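Local atomic coordinates of DsbA family protein (Salmonella typhimurium, PDB entry 7JVE), a protein that acts as a trimeric thioredoxin-like enzyme with both thiol oxidase and disulfide isomerase activities. Residues 57-62 / 231-236; 84-89 / 219-224; 98-103 / 238-243; 119-124 / 215-220. All blocks are in the same frame, centred on the assembly; numbering follows the deposited sequence.

Interaction 1 of 4, residues 57-62 / 231-236; sequences AYVQLA and KRVTVI
The last turns of helix 37-64 run past edge strand 234-237 and the residues leading into it, with Tyr58 CA 6.6 Å from Val235 CA and Val59 CA 6.3 Å from Val233 CA. Val233 and Val235, two residues apart, both aim their CB atoms at the helix, while Thr234 between them aims away. Val235 straddles the root of Tyr58: its CG2 lies 3.8 Å from Tyr58 CB, and its CG1, anti to the backbone N, comes within 3.9 Å of Tyr58 CG at the base of the ring. The two side chains cross at about a right angle, and the phenol then leads off, so that its OH bonds to Asp212 O and to Lys162 NZ of a second subunit. Val59 crosses Val233 obliquely. Its CG1, anti to the backbone N (chi1 164°), lies 4.1 Å from Val233 CB, and its CG2 is 3.9 Å from Val233 O. One turn along, Ala62 offers only a methyl, CB to Val233 CG1 at 4.0 Å. A turn earlier on the same helix, Gln55 OE1 accepts from Val235 N, so the helix also satisfies a backbone N-H on the edge of the strand. No hydrogen bond joins the two segments. All five touching residues are buried and the contact is largely apolar, valine branches meeting the Tyr58 root and Ala62 methyl; Tyr58 OH and Val235 N are bonded outside it.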
loop_
_atom_site.group_PDB
_atom_site.type_symbol
_atom_site.label_atom_id
_atom_site.label_comp_id
_atom_site.label_asym_id
_atom_site.label_seq_id
_atom_site.Cartn_x
_atom_site.Cartn_y
_atom_site.Cartn_z
ATOM N N ALA A 57 19.104 -6.150 16.167
ATOM C CA ALA A 57 18.458 -5.936 17.461
ATOM C C ALA A 57 17.556 -7.105 17.826
ATOM O O ALA A 57 17.471 -7.473 19.001
ATOM C CB ALA A 57 17.658 -4.635 17.451
ATOM N N TYR A 58 16.859 -7.678 16.834
ATOM C CA TYR A 58 16.059 -8.881 17.066
ATOM C C TYR A 58 16.933 -10.060 17.477
ATOM O O TYR A 58 16.550 -10.847 18.354
ATOM C CB TYR A 58 15.254 -9.256 15.814
ATOM C CG TYR A 58 13.909 -8.581 15.701
ATOM C CD1 TYR A 58 12.996 -8.606 16.764
ATOM C CD2 TYR A 58 13.530 -7.943 14.518
ATOM C CE1 TYR A 58 11.756 -8.004 16.662
ATOM C CE2 TYR A 58 12.294 -7.338 14.408
ATOM C CZ TYR A 58 11.420 -7.366 15.471
ATOM O OH TYR A 58 10.207 -6.752 15.344
ATOM N N VAL A 59 18.101 -10.206 16.841
ATOM C CA VAL A 59 19.004 -11.289 17.206
ATOM C C VAL A 59 19.419 -11.167 18.670
ATOM O O VAL A 59 19.436 -12.159 19.415
ATOM C CB VAL A 59 20.226 -11.314 16.267
ATOM C CG1 VAL A 59 21.331 -12.159 16.886
ATOM C CG2 VAL A 59 19.835 -11.860 14.887
ATOM N N GLN A 60 19.745 -9.948 19.114
ATOM C CA GLN A 60 20.084 -9.748 20.518
ATOM C C GLN A 60 18.941 -10.182 21.424
ATOM O O GLN A 60 19.177 -10.777 22.479
ATOM C CB GLN A 60 20.445 -8.282 20.783
ATOM C CG GLN A 60 21.799 -7.880 20.242
ATOM C CD GLN A 60 22.916 -8.645 20.938
ATOM O OE1 GLN A 60 23.047 -8.598 22.164
ATOM N NE2 GLN A 60 23.698 -9.388 20.163
ATOM N N LEU A 61 17.694 -9.865 21.040
ATOM C CA LEU A 61 16.544 -10.254 21.856
ATOM C C LEU A 61 16.395 -11.770 21.909
ATOM O O LEU A 61 16.130 -12.335 22.980
ATOM C CB LEU A 61 15.269 -9.606 21.317
ATOM C CG LEU A 61 15.197 -8.080 21.459
ATOM C CD1 LEU A 61 13.941 -7.519 20.786
ATOM C CD2 LEU A 61 15.239 -7.693 22.940
ATOM N N ALA A 62 16.586 -12.446 20.761
ATOM C CA ALA A 62 16.559 -13.909 20.720
ATOM C C ALA A 62 17.597 -14.517 21.653
ATOM O O ALA A 62 17.303 -15.472 22.384
ATOM C CB ALA A 62 16.792 -14.407 19.299
ATOM N N LYS A 231 25.825 -14.852 14.449
ATOM C CA LYS A 231 25.906 -15.283 13.061
ATOM C C LYS A 231 25.107 -16.543 12.767
ATOM O O LYS A 231 24.919 -16.855 11.588
ATOM C CB LYS A 231 27.374 -15.511 12.677
ATOM C CG LYS A 231 27.596 -15.684 11.179
ATOM C CD LYS A 231 27.319 -14.388 10.426
ATOM C CE LYS A 231 28.339 -13.303 10.765
ATOM N NZ LYS A 231 29.681 -13.617 10.211
ATOM N N ARG A 232 24.639 -17.271 13.786
ATOM C CA ARG A 232 23.848 -18.484 13.579
ATOM C C ARG A 232 22.361 -18.305 13.880
ATOM O O ARG A 232 21.631 -19.299 13.922
ATOM C CB ARG A 232 24.405 -19.633 14.422
ATOM C CG ARG A 232 25.832 -20.058 14.072
ATOM C CD ARG A 232 26.001 -21.566 14.196
ATOM N NE ARG A 232 26.185 -21.993 15.589
ATOM C CZ ARG A 232 26.003 -23.238 16.050
ATOM N NH1 ARG A 232 25.630 -24.224 15.236
ATOM N NH2 ARG A 232 26.207 -23.505 17.338
ATOM N N VAL A 233 21.891 -17.078 14.080
ATOM C CA VAL A 233 20.507 -16.798 14.457
ATOM C C VAL A 233 19.845 -15.992 13.348
ATOM O O VAL A 233 20.445 -15.062 12.807
ATOM C CB VAL A 233 20.435 -16.010 15.777
ATOM C CG1 VAL A 233 18.982 -15.733 16.170
ATOM C CG2 VAL A 233 21.213 -16.714 16.880
ATOM N N THR A 234 18.597 -16.302 13.037
ATOM C CA THR A 234 17.908 -15.508 12.033
ATOM C C THR A 234 16.483 -15.261 12.516
ATOM O O THR A 234 15.819 -16.194 12.977
ATOM C CB THR A 234 17.897 -16.218 10.671
ATOM O OG1 THR A 234 19.199 -16.730 10.389
ATOM C CG2 THR A 234 17.601 -15.193 9.592
ATOM N N VAL A 235 16.013 -14.020 12.409
ATOM C CA VAL A 235 14.645 -13.664 12.772
ATOM C C VAL A 235 13.923 -13.293 11.486
ATOM O O VAL A 235 14.386 -12.430 10.737
ATOM C CB VAL A 235 14.612 -12.520 13.801
ATOM C CG1 VAL A 235 13.209 -12.029 14.028
ATOM C CG2 VAL A 235 15.235 -12.987 15.127
ATOM N N ILE A 236 12.803 -13.952 11.215
ATOM C CA ILE A 236 12.171 -13.846 9.905
ATOM C C ILE A 236 10.686 -13.530 10.024
ATOM O O ILE A 236 9.985 -14.146 10.843
ATOM C CB ILE A 236 12.374 -15.139 9.105
ATOM C CG1 ILE A 236 13.840 -15.582 9.197
ATOM C CG2 ILE A 236 11.854 -14.957 7.647
ATOM C CD1 ILE A 236 14.220 -16.714 8.279
#

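Interaction 2 of 4, residues 84-89 / 219-224; sequences AAVVMF and FVVMPQ
Val86, Val221, Met88 and Phe219 form an apolar patch on one face of this strand pair. Val86 and Val221 run alongside each other, both directed to this face, with Val86 CG2 4.0 Å from Val221 CG1. The Phe219 ring leans over toward the partner strand, and Met88 CG packs tightly against its CD2-CE2 side, 3.3 Å from Phe219 CE2. Met88 then carries its sulfur past the ring edge, SD 5.2 Å from the Phe219 centroid and 78° off the normal, a Met-aromatic contact. Helix 242-253 packs on this face through Leu245 and Ile249. On the opposite face Val87 and Val220 are paired, and Phe89 brings CE1 within 4.3 Å of Val220 CG2.

Between the faces the backbones are joined by two hydrogen-bonded pairs. Val87 N reaches Val220 O at 2.7 Å, almost straight at 172°, and Val220 N returns a bond to Val87 O. Ala85 N gives to Met222 O at 2.9 Å, with Met222 N answering to Ala85 O. The pairing ends at Ala84 and Pro223; just beyond, Gln224 lays CG 3.8 Å from Ala85 CB. Its amide is held at both ends, NE2 by Ala82 O and Asn80 O, OE1 by Arg115 NH1. Antiparallel at 165°, these strands are the inner neighbours 84-90 and 218-223 of the central sheet of the thioredoxin fold.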
loop_
_atom_site.group_PDB
_atom_site.type_symbol
_atom_site.label_atom_id
_atom_site.label_comp_id
_atom_site.label_asym_id
_atom_site.label_seq_id
_atom_site.Cartn_x
_atom_site.Cartn_y
_atom_site.Cartn_z
ATOM N N ALA A 84 19.404 -27.403 15.968
ATOM C CA ALA A 84 18.740 -26.165 15.575
ATOM C C ALA A 84 17.252 -26.198 15.908
ATOM O O ALA A 84 16.591 -27.244 15.832
ATOM C CB ALA A 84 18.911 -25.878 14.082
ATOM N N ALA A 85 16.730 -25.023 16.249
ATOM C CA ALA A 85 15.314 -24.843 16.509
ATOM C C ALA A 85 14.742 -23.728 15.640
ATOM O O ALA A 85 15.416 -22.746 15.304
ATOM C CB ALA A 85 15.049 -24.535 17.986
ATOM N N VAL A 86 13.476 -23.904 15.283
ATOM C CA VAL A 86 12.682 -22.916 14.569
ATOM C C VAL A 86 11.492 -22.639 15.464
ATOM O O VAL A 86 10.670 -23.531 15.693
ATOM C CB VAL A 86 12.234 -23.424 13.191
ATOM C CG1 VAL A 86 11.308 -22.407 12.510
ATOM C CG2 VAL A 86 13.438 -23.749 12.340
ATOM N N VAL A 87 11.415 -21.426 16.000
ATOM C CA VAL A 87 10.362 -21.028 16.923
ATOM C C VAL A 87 9.357 -20.197 16.141
ATOM O O VAL A 87 9.735 -19.216 15.492
ATOM C CB VAL A 87 10.942 -20.235 18.110
ATOM C CG1 VAL A 87 9.860 -19.923 19.134
ATOM C CG2 VAL A 87 12.074 -20.998 18.752
ATOM N N MET A 88 8.081 -20.585 16.175
ATOM C CA MET A 88 7.084 -19.949 15.318
ATOM C C MET A 88 5.999 -19.284 16.154
ATOM O O MET A 88 5.251 -19.962 16.873
ATOM C CB MET A 88 6.475 -20.944 14.324
ATOM C CG MET A 88 7.501 -21.687 13.470
ATOM S SD MET A 88 6.951 -23.247 12.720
ATOM C CE MET A 88 6.565 -24.263 14.152
ATOM N N PHE A 89 5.932 -17.955 16.054
ATOM C CA PHE A 89 4.854 -17.149 16.609
ATOM C C PHE A 89 3.757 -16.993 15.556
ATOM O O PHE A 89 3.999 -16.466 14.463
ATOM C CB PHE A 89 5.390 -15.790 17.047
ATOM C CG PHE A 89 6.347 -15.871 18.203
ATOM C CD1 PHE A 89 7.651 -16.311 18.009
ATOM C CD2 PHE A 89 5.919 -15.554 19.501
ATOM C CE1 PHE A 89 8.543 -16.379 19.079
ATOM C CE2 PHE A 89 6.789 -15.624 20.577
ATOM C CZ PHE A 89 8.117 -16.038 20.376
ATOM N N PHE A 219 9.309 -15.929 12.830
ATOM C CA PHE A 219 10.142 -17.103 13.065
ATOM C C PHE A 219 11.432 -16.661 13.734
ATOM O O PHE A 219 12.019 -15.652 13.331
ATOM C CB PHE A 219 10.526 -17.818 11.760
ATOM C CG PHE A 219 9.367 -18.379 10.998
ATOM C CD1 PHE A 219 8.718 -17.610 10.038
ATOM C CD2 PHE A 219 8.933 -19.673 11.221
ATOM C CE1 PHE A 219 7.658 -18.115 9.328
ATOM C CE2 PHE A 219 7.856 -20.188 10.508
ATOM C CZ PHE A 219 7.214 -19.408 9.566
ATOM N N VAL A 220 11.888 -17.435 14.720
ATOM C CA VAL A 220 13.247 -17.351 15.239
ATOM C C VAL A 220 13.936 -18.682 14.985
ATOM O O VAL A 220 13.471 -19.736 15.448
ATOM C CB VAL A 220 13.301 -17.021 16.737
ATOM C CG1 VAL A 220 14.753 -16.686 17.117
ATOM C CG2 VAL A 220 12.347 -15.890 17.081
ATOM N N VAL A 221 15.059 -18.627 14.283
ATOM C CA VAL A 221 15.860 -19.794 13.952
ATOM C C VAL A 221 17.222 -19.617 14.616
ATOM O O VAL A 221 17.904 -18.612 14.384
ATOM C CB VAL A 221 15.991 -19.963 12.433
ATOM C CG1 VAL A 221 16.607 -21.314 12.100
ATOM C CG2 VAL A 221 14.599 -19.771 11.770
ATOM N N MET A 222 17.616 -20.586 15.437
ATOM C CA MET A 222 18.776 -20.424 16.296
ATOM C C MET A 222 19.274 -21.787 16.747
ATOM O O MET A 222 18.483 -22.737 16.841
ATOM C CB MET A 222 18.428 -19.551 17.504
ATOM C CG MET A 222 17.429 -20.199 18.427
ATOM S SD MET A 222 16.783 -19.102 19.702
ATOM C CE MET A 222 18.265 -18.262 20.276
ATOM N N PRO A 223 20.572 -21.921 17.020
ATOM C CA PRO A 223 21.064 -23.129 17.688
ATOM C C PRO A 223 20.486 -23.217 19.088
ATOM O O PRO A 223 20.218 -22.207 19.739
ATOM C CB PRO A 223 22.591 -22.936 17.731
ATOM C CG PRO A 223 22.869 -21.784 16.802
ATOM C CD PRO A 223 21.642 -20.925 16.841
ATOM N N GLN A 224 20.302 -24.447 19.557
ATOM C CA GLN A 224 19.724 -24.622 20.879
ATOM C C GLN A 224 20.770 -24.484 21.977
ATOM O O GLN A 224 20.445 -24.003 23.067
ATOM C CB GLN A 224 19.031 -25.979 20.964
ATOM C CG GLN A 224 17.782 -26.120 20.088
ATOM C CD GLN A 224 16.748 -27.013 20.737
ATOM O OE1 GLN A 224 15.800 -26.529 21.339
ATOM N NE2 GLN A 224 16.950 -28.326 20.650
#

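Interaction 3 of 4, residues 98-103 / 238-243; sequences SKMAPV and GSTTQD
Met100 leaves helix 95-110 with its CB directed at residues 238-243, and a side chain bent at both chi2 (-75°) and chi3 (-58°) curls along their backbone. CG, anti to the carbonyl carbon, is the first atom to touch, 3.5 Å from Gly238 O. SD follows and sits 3.4 Å from Thr240 O. The final bend turns CE back, so that it lies 3.6 Å from Gly238 O as well as 3.8 Å from Thr240 CG2. The same methyl also approaches the Phe219 ring at CZ, linking the helix to the sheet. Met100 and Thr240 cross at about a right angle.

One turn further, Val103 takes over: its CG1, anti to the backbone N, rests 3.9 Å from both Gln242 N and Gln242 CB, at the start of helix 242-253. Thr241 is the N-cap of that helix, its OG1 bonding to Met244 N, and its own CB points away from Met100 and Val103. Between the two contact residues helix 95-110 is kinked, Pro102 having no N-H to give, and the Val103 N to Met100 O bond is weak. His178 of a second subunit also packs on Met100. No hydrogen bond joins the two segments. The twice-bent thioether and a valine methyl meet backbone carbonyls and a helix start; the contact rests on close packing, the soft Met100 sulfur lying, probably through dispersion, against a carbonyl oxygen.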
loop_
_atom_site.group_PDB
_atom_site.type_symbol
_atom_site.label_atom_id
_atom_site.label_comp_id
_atom_site.label_asym_id
_atom_site.label_seq_id
_atom_site.Cartn_x
_atom_site.Cartn_y
_atom_site.Cartn_z
ATOM N N SER A 98 -1.983 -18.844 8.054
ATOM C CA SER A 98 -2.732 -19.957 7.503
ATOM C C SER A 98 -2.152 -20.376 6.156
ATOM O O SER A 98 -1.854 -21.555 5.940
ATOM C CB SER A 98 -4.203 -19.565 7.379
ATOM O OG SER A 98 -4.972 -20.657 6.938
ATOM N N LYS A 99 -1.947 -19.415 5.241
ATOM C CA LYS A 99 -1.459 -19.790 3.912
ATOM C C LYS A 99 -0.014 -20.261 3.933
ATOM O O LYS A 99 0.417 -20.909 2.975
ATOM C CB LYS A 99 -1.596 -18.635 2.915
ATOM C CG LYS A 99 -2.965 -17.996 2.918
ATOM C CD LYS A 99 -3.751 -18.493 1.747
ATOM C CE LYS A 99 -5.041 -17.709 1.560
ATOM N NZ LYS A 99 -5.575 -17.957 0.207
ATOM N N MET A 100 0.740 -19.947 4.988
ATOM C CA MET A 100 2.099 -20.442 5.140
ATOM C C MET A 100 2.149 -21.876 5.654
ATOM O O MET A 100 3.206 -22.514 5.573
ATOM C CB MET A 100 2.872 -19.532 6.097
ATOM C CG MET A 100 3.342 -18.230 5.457
ATOM S SD MET A 100 4.753 -18.547 4.384
ATOM C CE MET A 100 5.865 -19.276 5.564
ATOM N N ALA A 101 1.046 -22.393 6.189
ATOM C CA ALA A 101 1.086 -23.715 6.802
ATOM C C ALA A 101 1.644 -24.785 5.872
ATOM O O ALA A 101 2.455 -25.603 6.338
ATOM C CB ALA A 101 -0.313 -24.089 7.324
ATOM N N PRO A 102 1.291 -24.837 4.585
ATOM C CA PRO A 102 1.880 -25.873 3.710
ATOM C C PRO A 102 3.391 -25.771 3.583
ATOM O O PRO A 102 4.068 -26.798 3.423
ATOM C CB PRO A 102 1.187 -25.630 2.360
ATOM C CG PRO A 102 -0.099 -24.960 2.727
ATOM C CD PRO A 102 0.248 -24.061 3.894
ATOM N N VAL A 103 3.943 -24.559 3.639
ATOM C CA VAL A 103 5.390 -24.400 3.586
ATOM C C VAL A 103 6.020 -24.939 4.859
ATOM O O VAL A 103 7.032 -25.651 4.823
ATOM C CB VAL A 103 5.769 -22.923 3.362
ATOM C CG1 VAL A 103 7.238 -22.676 3.788
ATOM C CG2 VAL A 103 5.552 -22.543 1.907
ATOM N N GLY A 238 6.690 -13.648 9.556
ATOM C CA GLY A 238 5.794 -14.770 9.337
ATOM C C GLY A 238 5.566 -15.062 7.867
ATOM O O GLY A 238 5.412 -16.216 7.483
ATOM N N SER A 239 5.562 -14.025 7.022
ATOM C CA SER A 239 5.512 -14.197 5.571
ATOM C C SER A 239 6.938 -14.351 5.032
ATOM O O SER A 239 7.729 -13.399 5.045
ATOM C CB SER A 239 4.802 -13.022 4.905
ATOM O OG SER A 239 4.964 -13.096 3.510
ATOM N N THR A 240 7.257 -15.544 4.543
ATOM C CA THR A 240 8.582 -15.841 4.024
ATOM C C THR A 240 8.460 -16.992 3.029
ATOM O O THR A 240 7.359 -17.354 2.604
ATOM C CB THR A 240 9.549 -16.139 5.179
ATOM O OG1 THR A 240 10.855 -16.355 4.648
ATOM C CG2 THR A 240 9.117 -17.372 5.978
ATOM N N THR A 241 9.596 -17.556 2.635
ATOM C CA THR A 241 9.641 -18.659 1.687
ATOM C C THR A 241 10.286 -19.868 2.348
ATOM O O THR A 241 10.963 -19.754 3.376
ATOM C CB THR A 241 10.442 -18.286 0.427
ATOM O OG1 THR A 241 11.812 -18.071 0.796
ATOM C CG2 THR A 241 9.883 -17.009 -0.234
ATOM N N GLN A 242 10.094 -21.035 1.727
ATOM C CA GLN A 242 10.777 -22.240 2.199
ATOM C C GLN A 242 12.295 -22.107 2.078
ATOM O O GLN A 242 13.036 -22.505 2.982
ATOM C CB GLN A 242 10.291 -23.466 1.427
ATOM C CG GLN A 242 10.900 -24.787 1.912
ATOM C CD GLN A 242 10.064 -26.005 1.521
ATOM O OE1 GLN A 242 8.898 -25.866 1.156
ATOM N NE2 GLN A 242 10.676 -27.203 1.561
ATOM N N ASP A 243 12.779 -21.565 0.961
ATOM C CA ASP A 243 14.218 -21.386 0.794
ATOM C C ASP A 243 14.803 -20.501 1.884
ATOM O O ASP A 243 15.875 -20.794 2.425
ATOM C CB ASP A 243 14.513 -20.796 -0.578
ATOM C CG ASP A 243 14.403 -21.822 -1.676
ATOM O OD1 ASP A 243 14.258 -23.024 -1.339
ATOM O OD2 ASP A 243 14.449 -21.427 -2.869
#

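Interaction 4 of 4, residues 119-124 / 215-220; sequences KEFPIF and GTPAFV
A single bridging water is gripped twice: it accepts from Gly215 N at 2.7 Å and donates to Pro122 O at 2.8 Å. No direct hydrogen bond joins the two segments, so this water carries the polar link between the turn after strand 115-120 and the loop leading into strand 218-223. Phe121 comes in beside it. Its CG takes the crowded position between the backbone N and the carbonyl carbon (chi1 81°), which sends the ring edge-first against the loop. Gly215 N and Pro217 N both lie in the ring plane, the former 3.7 Å from Phe121 CE2 and the latter 3.9 Å from Phe121 CZ.

Ile123 reaches the loop with both branches. Its CG2, anti to the backbone N, touches Gly215 O at 3.5 Å. The other branch is extended (chi2 178°) and places CD1 4.0 Å from Pro217 CG, the two side chains crossing at about a right angle. Ile123 N is tied down by Asp91 OD2. Gly215 itself has a positive phi (76°) and turns the chain here. Val163 of a second subunit packs on Thr216, bringing the trimer contact up to this loop. Pro217 CA lies 3.8 Å from Thr216 CA, so the Thr216-Pro217 peptide is trans in this model. A proline just before this strand, touching Cys94 of the Cys94-Cys97 disulfide, is in the position of the cis-proline loop beside the active site in thioredoxin-fold relatives, though here the peptide is trans.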
loop_
_atom_site.group_PDB
_atom_site.type_symbol
_atom_site.label_atom_id
_atom_site.label_comp_id
_atom_site.label_asym_id
_atom_site.label_seq_id
_atom_site.Cartn_x
_atom_site.Cartn_y
_atom_site.Cartn_z
ATOM N N LYS A 119 4.524 -21.306 19.118
ATOM C CA LYS A 119 4.152 -20.267 20.086
ATOM C C LYS A 119 2.836 -19.626 19.641
ATOM O O LYS A 119 2.833 -18.661 18.881
ATOM C CB LYS A 119 5.260 -19.202 20.211
ATOM C CG LYS A 119 6.610 -19.760 20.558
ATOM C CD LYS A 119 6.621 -20.261 22.002
ATOM C CE LYS A 119 8.027 -20.309 22.554
ATOM N NZ LYS A 119 8.051 -20.706 23.985
ATOM N N GLU A 120 1.721 -20.159 20.136
ATOM C CA GLU A 120 0.406 -19.602 19.838
ATOM C C GLU A 120 0.201 -18.304 20.609
ATOM O O GLU A 120 0.456 -18.257 21.818
ATOM C CB GLU A 120 -0.681 -20.603 20.219
ATOM C CG GLU A 120 -0.694 -21.843 19.370
ATOM C CD GLU A 120 -1.590 -22.936 19.924
ATOM O OE1 GLU A 120 -2.741 -22.633 20.268
ATOM O OE2 GLU A 120 -1.153 -24.107 19.983
ATOM N N PHE A 121 -0.271 -17.259 19.919
ATOM C CA PHE A 121 -0.539 -15.975 20.550
ATOM C C PHE A 121 -1.620 -15.238 19.766
ATOM O O PHE A 121 -1.906 -15.584 18.612
ATOM C CB PHE A 121 0.748 -15.128 20.669
ATOM C CG PHE A 121 1.143 -14.389 19.391
ATOM C CD1 PHE A 121 1.459 -15.082 18.236
ATOM C CD2 PHE A 121 1.246 -13.001 19.373
ATOM C CE1 PHE A 121 1.844 -14.406 17.053
ATOM C CE2 PHE A 121 1.629 -12.317 18.205
ATOM C CZ PHE A 121 1.923 -13.029 17.036
ATOM N N PRO A 122 -2.252 -14.210 20.369
ATOM C CA PRO A 122 -3.331 -13.480 19.689
ATOM C C PRO A 122 -2.884 -12.129 19.150
ATOM O O PRO A 122 -2.386 -11.304 19.924
ATOM C CB PRO A 122 -4.358 -13.286 20.806
ATOM C CG PRO A 122 -3.516 -13.314 22.092
ATOM C CD PRO A 122 -2.117 -13.769 21.763
ATOM N N ILE A 123 -3.091 -11.873 17.853
ATOM C CA ILE A 123 -2.651 -10.607 17.267
ATOM C C ILE A 123 -3.441 -9.441 17.847
ATOM O O ILE A 123 -2.887 -8.369 18.100
ATOM C CB ILE A 123 -2.770 -10.657 15.735
ATOM C CG1 ILE A 123 -1.756 -11.632 15.157
ATOM C CG2 ILE A 123 -2.603 -9.257 15.121
ATOM C CD1 ILE A 123 -1.859 -11.745 13.663
ATOM N N PHE A 124 -4.735 -9.626 18.074
ATOM C CA PHE A 124 -5.580 -8.566 18.606
ATOM C C PHE A 124 -6.262 -9.013 19.896
ATOM O O PHE A 124 -6.469 -10.207 20.156
ATOM C CB PHE A 124 -6.657 -8.121 17.599
ATOM C CG PHE A 124 -6.110 -7.507 16.339
ATOM C CD1 PHE A 124 -5.498 -6.253 16.359
ATOM C CD2 PHE A 124 -6.231 -8.172 15.127
ATOM C CE1 PHE A 124 -5.012 -5.684 15.200
ATOM C CE2 PHE A 124 -5.748 -7.608 13.964
ATOM C CZ PHE A 124 -5.137 -6.362 13.999
ATOM N N GLY A 215 1.609 -8.575 18.037
ATOM C CA GLY A 215 0.793 -8.357 16.865
ATOM C C GLY A 215 1.425 -8.763 15.553
ATOM O O GLY A 215 0.802 -8.557 14.516
ATOM N N THR A 216 2.625 -9.336 15.557
ATOM C CA THR A 216 3.366 -9.613 14.325
ATOM C C THR A 216 3.921 -11.034 14.335
ATOM O O THR A 216 4.915 -11.309 15.043
ATOM C CB THR A 216 4.483 -8.584 14.106
ATOM O OG1 THR A 216 5.483 -8.720 15.115
ATOM C CG2 THR A 216 3.947 -7.110 14.109
ATOM N N PRO A 217 3.351 -11.954 13.562
ATOM C CA PRO A 217 3.920 -13.307 13.469
ATOM C C PRO A 217 5.365 -13.285 12.976
ATOM O O PRO A 217 5.767 -12.410 12.202
ATOM C CB PRO A 217 2.998 -14.011 12.466
ATOM C CG PRO A 217 1.696 -13.242 12.562
ATOM C CD PRO A 217 2.156 -11.797 12.717
ATOM N N ALA A 218 6.147 -14.269 13.431
ATOM C CA ALA A 218 7.584 -14.295 13.158
ATOM C C ALA A 218 8.150 -15.677 13.434
ATOM O O ALA A 218 7.558 -16.485 14.163
ATOM C CB ALA A 218 8.358 -13.261 13.995
ATOM N N PHE A 219 9.309 -15.929 12.830
ATOM C CA PHE A 219 10.142 -17.103 13.065
ATOM C C PHE A 219 11.432 -16.661 13.734
ATOM O O PHE A 219 12.019 -15.652 13.331
ATOM C CB PHE A 219 10.526 -17.818 11.760
ATOM C CG PHE A 219 9.367 -18.379 10.998
ATOM C CD1 PHE A 219 8.718 -17.610 10.038
ATOM C CD2 PHE A 219 8.933 -19.673 11.221
ATOM C CE1 PHE A 219 7.658 -18.115 9.328
ATOM C CE2 PHE A 219 7.856 -20.188 10.508
ATOM C CZ PHE A 219 7.214 -19.408 9.566
ATOM N N VAL A 220 11.888 -17.435 14.720
ATOM C CA VAL A 220 13.247 -17.351 15.239
ATOM C C VAL A 220 13.936 -18.682 14.985
ATOM O O VAL A 220 13.471 -19.736 15.448
ATOM C CB VAL A 220 13.301 -17.021 16.737
ATOM C CG1 VAL A 220 14.753 -16.686 17.117
ATOM C CG2 VAL A 220 12.347 -15.890 17.081
HETATM O O HOH W 1 0.048 -9.896 19.854
#

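Interactions 1, 2 and 4 are buried, 2 as a strand-to-strand ladder at the middle of the sheet with no other chain on its segments; interaction 3 is partly buried. Interactions 1 and 4 attach to the same sheet. In interaction 1 helix 37-64 covers edge strand 234-237, which bonds to strand 218-223. Interaction 4 lies at the entrance to that latter strand, shared with interaction 2. Interaction 3 joins the helix that begins at the CxxC to the start of the C-terminal helix and meets interaction 2 at Phe219. Chemistry changes with place: backbone bonds in 2, aliphatic packing in 1, thioether against carbonyls in 3, a water bridge in 4. Interactions 1, 3 and 4 touch a second subunit.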